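Local coordinates for DisA protein (Sorangium cellulosum, PDB 6CCA), which probably transfers methyl groups to carbon in disorazol polyketide assembly, as the gem-dimethylating methyltransferase domain of an assembly-line enzyme, at residues L243-Y257 with Q271-P283. Residues are numbered along the deposited sequence; the frame is centred on the assembly and turned at random.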
loop_
_atom_site.group_PDB
_atom_site.type_symbol
_atom_site.label_atom_id
_atom_site.label_comp_id
_atom_site.label_asym_id
_atom_site.label_seq_id
_atom_site.Cartn_x
_atom_site.Cartn_y
_atom_site.Cartn_z
ATOM N N LEU A 243 -13.530 11.749 5.370
ATOM C CA LEU A 243 -14.870 12.028 5.848
ATOM C C LEU A 243 -15.009 13.548 6.129
ATOM O O LEU A 243 -16.033 14.147 5.876
ATOM C CB LEU A 243 -15.123 11.204 7.098
ATOM C CG LEU A 243 -15.156 9.697 6.913
ATOM C CD1 LEU A 243 -15.462 9.031 8.263
ATOM C CD2 LEU A 243 -16.145 9.221 5.886
ATOM N N GLU A 244 -13.997 14.169 6.706
ATOM C CA GLU A 244 -14.099 15.598 6.956
ATOM C C GLU A 244 -14.243 16.367 5.633
ATOM O O GLU A 244 -15.083 17.282 5.515
ATOM C CB GLU A 244 -12.911 16.108 7.758
ATOM C CG GLU A 244 -13.040 17.584 8.146
ATOM C CD GLU A 244 -14.280 17.888 9.034
ATOM O OE1 GLU A 244 -14.898 16.990 9.694
ATOM O OE2 GLU A 244 -14.707 19.049 9.057
ATOM N N ALA A 245 -13.452 15.996 4.626
ATOM C CA ALA A 245 -13.543 16.711 3.313
ATOM C C ALA A 245 -14.885 16.484 2.660
ATOM O O ALA A 245 -15.425 17.335 1.931
ATOM C CB ALA A 245 -12.431 16.268 2.361
ATOM N N LEU A 246 -15.468 15.317 2.881
ATOM C CA LEU A 246 -16.721 15.007 2.220
ATOM C C LEU A 246 -17.948 15.529 2.947
ATOM O O LEU A 246 -19.034 15.443 2.397
ATOM C CB LEU A 246 -16.837 13.514 1.993
ATOM C CG LEU A 246 -16.293 12.958 0.674
ATOM C CD1 LEU A 246 -14.939 13.473 0.298
ATOM C CD2 LEU A 246 -16.259 11.442 0.783
ATOM N N SER A 247 -17.784 15.977 4.189
ATOM C CA SER A 247 -18.931 16.063 5.105
ATOM C C SER A 247 -19.916 17.145 4.642
ATOM O O SER A 247 -21.081 17.030 4.933
ATOM C CB SER A 247 -18.511 16.311 6.557
ATOM O OG SER A 247 -17.740 17.485 6.622
ATOM N N SER A 248 -19.438 18.152 3.909
ATOM C CA SER A 248 -20.322 19.160 3.302
ATOM C C SER A 248 -21.252 18.608 2.239
ATOM O O SER A 248 -22.213 19.304 1.905
ATOM C CB SER A 248 -19.518 20.308 2.679
ATOM O OG SER A 248 -18.866 19.882 1.482
ATOM N N HIS A 249 -20.991 17.409 1.686
ATOM C CA HIS A 249 -21.920 16.748 0.790
ATOM C C HIS A 249 -22.827 15.788 1.461
ATOM O O HIS A 249 -23.493 14.991 0.786
ATOM C CB HIS A 249 -21.188 15.923 -0.288
ATOM C CG HIS A 249 -20.530 16.765 -1.318
ATOM N ND1 HIS A 249 -19.295 17.337 -1.119
ATOM C CD2 HIS A 249 -20.957 17.191 -2.526
ATOM C CE1 HIS A 249 -18.968 18.046 -2.182
ATOM N NE2 HIS A 249 -19.953 17.960 -3.057
ATOM N N ALA A 250 -22.827 15.819 2.783
ATOM C CA ALA A 250 -23.522 14.807 3.543
ATOM C C ALA A 250 -24.924 14.537 3.025
ATOM O O ALA A 250 -25.334 13.392 2.993
ATOM C CB ALA A 250 -23.535 15.145 5.007
ATOM N N ARG A 251 -25.655 15.544 2.569
ATOM C CA ARG A 251 -27.071 15.299 2.227
ATOM C C ARG A 251 -27.288 14.452 0.982
ATOM O O ARG A 251 -28.337 13.787 0.846
ATOM C CB ARG A 251 -27.861 16.617 2.202
ATOM C CG ARG A 251 -28.091 17.290 0.859
ATOM C CD ARG A 251 -28.688 18.685 1.099
ATOM N NE ARG A 251 -28.388 19.600 -0.004
ATOM C CZ ARG A 251 -27.183 20.115 -0.276
ATOM N NH1 ARG A 251 -26.121 19.818 0.465
ATOM N NH2 ARG A 251 -27.034 20.932 -1.315
ATOM N N HIS A 252 -26.313 14.414 0.083
ATOM C CA HIS A 252 -26.429 13.457 -1.034
ATOM C C HIS A 252 -25.360 12.365 -1.064
ATOM O O HIS A 252 -25.046 11.838 -2.102
ATOM C CB HIS A 252 -26.525 14.165 -2.368
ATOM C CG HIS A 252 -26.055 15.566 -2.322
ATOM N ND1 HIS A 252 -24.724 15.890 -2.196
ATOM C CD2 HIS A 252 -26.733 16.737 -2.388
ATOM C CE1 HIS A 252 -24.601 17.206 -2.160
ATOM N NE2 HIS A 252 -25.804 17.741 -2.284
ATOM N N LEU A 253 -24.865 11.993 0.087
ATOM C CA LEU A 253 -23.810 11.011 0.163
ATOM C C LEU A 253 -24.141 9.880 1.128
ATOM O O LEU A 253 -24.693 10.110 2.223
ATOM C CB LEU A 253 -22.532 11.770 0.547
ATOM C CG LEU A 253 -21.293 10.961 0.848
ATOM C CD1 LEU A 253 -20.813 10.342 -0.442
ATOM C CD2 LEU A 253 -20.263 11.901 1.421
ATOM N N GLU A 254 -23.825 8.649 0.722
ATOM C CA GLU A 254 -23.640 7.549 1.660
ATOM C C GLU A 254 -22.207 6.980 1.520
ATOM O O GLU A 254 -21.776 6.656 0.408
ATOM C CB GLU A 254 -24.584 6.423 1.399
ATOM C CG GLU A 254 -26.024 6.742 1.221
ATOM C CD GLU A 254 -26.719 5.500 0.732
ATOM O OE1 GLU A 254 -26.825 5.265 -0.536
ATOM O OE2 GLU A 254 -26.956 4.705 1.648
ATOM N N TYR A 255 -21.503 6.801 2.632
ATOM C CA TYR A 255 -20.174 6.281 2.611
ATOM C C TYR A 255 -20.117 4.975 3.439
ATOM O O TYR A 255 -20.561 4.927 4.579
ATOM C CB TYR A 255 -19.254 7.328 3.169
ATOM C CG TYR A 255 -17.775 7.074 3.068
ATOM C CD1 TYR A 255 -17.104 6.200 3.924
ATOM C CD2 TYR A 255 -17.011 7.783 2.136
ATOM C CE1 TYR A 255 -15.720 5.997 3.829
ATOM C CE2 TYR A 255 -15.648 7.590 2.003
ATOM C CZ TYR A 255 -14.984 6.712 2.857
ATOM O OH TYR A 255 -13.606 6.560 2.695
ATOM N N PHE A 256 -19.666 3.901 2.816
ATOM C CA PHE A 256 -19.505 2.636 3.482
ATOM C C PHE A 256 -18.045 2.447 3.919
ATOM O O PHE A 256 -17.111 2.277 3.107
ATOM C CB PHE A 256 -19.947 1.506 2.582
ATOM C CG PHE A 256 -21.441 1.310 2.534
ATOM C CD1 PHE A 256 -22.257 2.242 1.888
ATOM C CD2 PHE A 256 -22.025 0.221 3.160
ATOM C CE1 PHE A 256 -23.651 2.089 1.872
ATOM C CE2 PHE A 256 -23.427 0.036 3.118
ATOM C CZ PHE A 256 -24.224 0.995 2.530
ATOM N N TYR A 257 -17.860 2.490 5.240
ATOM C CA TYR A 257 -16.607 2.181 5.914
ATOM C C TYR A 257 -16.539 0.658 6.165
ATOM O O TYR A 257 -17.334 0.130 6.952
ATOM C CB TYR A 257 -16.570 2.987 7.227
ATOM C CG TYR A 257 -15.321 2.863 8.079
ATOM C CD1 TYR A 257 -14.906 1.680 8.616
ATOM C CD2 TYR A 257 -14.569 3.972 8.371
ATOM C CE1 TYR A 257 -13.764 1.606 9.428
ATOM C CE2 TYR A 257 -13.479 3.895 9.206
ATOM C CZ TYR A 257 -13.099 2.708 9.726
ATOM O OH TYR A 257 -11.952 2.699 10.514
ATOM N N GLN A 271 -15.634 5.678 16.620
ATOM C CA GLN A 271 -14.831 6.848 16.461
ATOM C C GLN A 271 -15.445 7.893 15.560
ATOM O O GLN A 271 -15.453 9.123 15.856
ATOM C CB GLN A 271 -13.421 6.417 15.988
ATOM C CG GLN A 271 -12.457 7.600 15.891
ATOM C CD GLN A 271 -11.002 7.138 15.709
ATOM O OE1 GLN A 271 -10.702 5.970 15.404
ATOM N NE2 GLN A 271 -10.121 8.041 15.917
ATOM N N TYR A 272 -15.985 7.432 14.422
ATOM C CA TYR A 272 -16.470 8.328 13.383
ATOM C C TYR A 272 -17.967 8.402 13.226
ATOM O O TYR A 272 -18.441 9.333 12.640
ATOM C CB TYR A 272 -15.864 7.884 12.034
ATOM C CG TYR A 272 -14.333 7.941 12.113
ATOM C CD1 TYR A 272 -13.676 9.170 12.250
ATOM C CD2 TYR A 272 -13.547 6.789 12.004
ATOM C CE1 TYR A 272 -12.287 9.227 12.338
ATOM C CE2 TYR A 272 -12.146 6.839 12.135
ATOM C CZ TYR A 272 -11.533 8.070 12.292
ATOM O OH TYR A 272 -10.150 8.137 12.395
ATOM N N GLY A 273 -18.691 7.353 13.647
ATOM C CA GLY A 273 -20.140 7.317 13.447
ATOM C C GLY A 273 -20.886 8.518 13.984
ATOM O O GLY A 273 -21.641 9.159 13.246
ATOM N N PRO A 274 -20.653 8.868 15.283
ATOM C CA PRO A 274 -21.345 10.073 15.794
ATOM C C PRO A 274 -21.181 11.355 14.965
ATOM O O PRO A 274 -22.175 12.112 14.705
ATOM C CB PRO A 274 -20.768 10.211 17.225
ATOM C CG PRO A 274 -20.411 8.832 17.612
ATOM C CD PRO A 274 -19.775 8.289 16.304
ATOM N N ARG A 275 -19.956 11.625 14.530
ATOM C CA ARG A 275 -19.705 12.893 13.832
ATOM C C ARG A 275 -20.119 12.881 12.397
ATOM O O ARG A 275 -20.380 13.951 11.816
ATOM C CB ARG A 275 -18.185 13.196 13.994
ATOM C CG ARG A 275 -17.680 14.481 13.318
ATOM C CD ARG A 275 -16.236 14.792 13.778
ATOM N NE ARG A 275 -15.622 15.832 12.964
ATOM C CZ ARG A 275 -15.849 17.137 13.088
ATOM N NH1 ARG A 275 -16.682 17.607 14.022
ATOM N NH2 ARG A 275 -15.237 17.989 12.275
ATOM N N TYR A 276 -20.193 11.689 11.784
ATOM C CA TYR A 276 -20.511 11.508 10.335
ATOM C C TYR A 276 -21.641 10.514 10.139
ATOM O O TYR A 276 -21.437 9.326 9.872
ATOM C CB TYR A 276 -19.226 11.008 9.597
ATOM C CG TYR A 276 -18.071 11.937 9.801
ATOM C CD1 TYR A 276 -18.061 13.205 9.225
ATOM C CD2 TYR A 276 -16.986 11.555 10.562
ATOM C CE1 TYR A 276 -16.978 14.064 9.439
ATOM C CE2 TYR A 276 -15.926 12.424 10.775
ATOM C CZ TYR A 276 -15.930 13.663 10.168
ATOM O OH TYR A 276 -14.836 14.502 10.353
ATOM N N PRO A 277 -22.901 10.993 10.313
ATOM C CA PRO A 277 -24.040 10.099 10.278
ATOM C C PRO A 277 -24.304 9.543 8.929
ATOM O O PRO A 277 -24.997 8.554 8.817
ATOM C CB PRO A 277 -25.235 11.001 10.697
ATOM C CG PRO A 277 -24.639 12.288 11.209
ATOM C CD PRO A 277 -23.292 12.411 10.518
ATOM N N PHE A 278 -23.704 10.113 7.888
ATOM C CA PHE A 278 -23.827 9.528 6.546
ATOM C C PHE A 278 -23.020 8.180 6.298
ATOM O O PHE A 278 -23.083 7.601 5.199
ATOM C CB PHE A 278 -23.487 10.584 5.489
ATOM C CG PHE A 278 -22.076 11.105 5.550
ATOM C CD1 PHE A 278 -21.761 12.210 6.317
ATOM C CD2 PHE A 278 -21.059 10.519 4.833
ATOM C CE1 PHE A 278 -20.476 12.739 6.373
ATOM C CE2 PHE A 278 -19.747 11.032 4.890
ATOM C CZ PHE A 278 -19.447 12.150 5.648
ATOM N N VAL A 279 -22.195 7.772 7.252
ATOM C CA VAL A 279 -21.366 6.572 7.108
ATOM C C VAL A 279 -22.068 5.359 7.657
ATOM O O VAL A 279 -22.664 5.462 8.756
ATOM C CB VAL A 279 -20.055 6.746 7.857
ATOM C CG1 VAL A 279 -19.191 5.473 7.743
ATOM C CG2 VAL A 279 -19.361 8.034 7.383
ATOM N N THR A 280 -22.057 4.255 6.881
ATOM C CA THR A 280 -22.468 2.926 7.279
ATOM C C THR A 280 -21.212 2.097 7.499
ATOM O O THR A 280 -20.306 2.124 6.692
ATOM C CB THR A 280 -23.391 2.339 6.206
ATOM O OG1 THR A 280 -24.533 3.164 6.151
ATOM C CG2 THR A 280 -23.863 0.886 6.475
ATOM N N PHE A 281 -21.149 1.364 8.593
ATOM C CA PHE A 281 -19.984 0.594 8.940
ATOM C C PHE A 281 -20.383 -0.859 8.832
ATOM O O PHE A 281 -21.388 -1.296 9.475
ATOM C CB PHE A 281 -19.576 0.929 10.386
ATOM C CG PHE A 281 -19.244 2.351 10.615
ATOM C CD1 PHE A 281 -20.195 3.311 10.796
ATOM C CD2 PHE A 281 -17.907 2.749 10.595
ATOM C CE1 PHE A 281 -19.838 4.637 10.979
ATOM C CE2 PHE A 281 -17.584 4.057 10.778
ATOM C CZ PHE A 281 -18.529 5.006 10.980
ATOM N N GLN A 282 -19.644 -1.627 8.030
ATOM C CA GLN A 282 -20.038 -3.008 7.679
ATOM C C GLN A 282 -18.808 -3.780 7.245
ATOM O O GLN A 282 -18.040 -3.303 6.387
ATOM C CB GLN A 282 -21.031 -2.941 6.494
ATOM C CG GLN A 282 -21.747 -4.235 6.112
ATOM C CD GLN A 282 -23.001 -3.997 5.213
ATOM O OE1 GLN A 282 -23.581 -2.916 5.188
ATOM N NE2 GLN A 282 -23.409 -5.030 4.500
ATOM N N PRO A 283 -18.621 -4.994 7.767
ATOM C CA PRO A 283 -17.504 -5.807 7.343
ATOM C C PRO A 283 -17.609 -6.214 5.840
ATOM O O PRO A 283 -18.690 -6.389 5.335
ATOM C CB PRO A 283 -17.557 -7.029 8.243
ATOM C CG PRO A 283 -18.509 -6.726 9.298
ATOM C CD PRO A 283 -19.383 -5.577 8.912
#
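With Glu-244 CG anti to the backbone N (chi1 -175°) and its chain bent at chi2 (61°), the carboxylate meets the edge of the Tyr-276 ring, where Tyr-276 OH donates to the anti lone pair of Glu-244 OE1 at 2.6 Å. The extended Arg-275 chain brings NH2 to the same oxygen at 2.8 Å, a salt bridge entering from above the carboxylate plane, while its NE donates to Tyr-276 OH, so carboxylate, phenol and guanidinium are each bonded to the other two. Leu-243 CB sits 3.8 Å from the Tyr-276 ring centroid, almost on the normal, and Arg-275 CG covers the opposite face. Strands 253-257 and 279-281 are parallel neighbours in the mixed sheet, joined through helix 262-272 as a beta-alpha-beta unit of the methyltransferase domain. Four backbone bonds set the register, from Tyr-255 N to Phe-278 O (3.1 Å) through Gln-282 N to Tyr-257 O. The Phe-278 ring packs at the C-terminal end of helix 239-246 and the turn after it, with Leu-243 O at its edge, CE2 3.6 Å from Leu-253 CD2 and CD1 3.7 Å from Ala-250 CB. On one sheet face Thr-280 CB lies over the Phe-256 ring; on the other, Phe-281 CD2 reaches Tyr-257 CG at 3.6 Å, the Tyr-257 hydroxyl bonding to Gly-234 O.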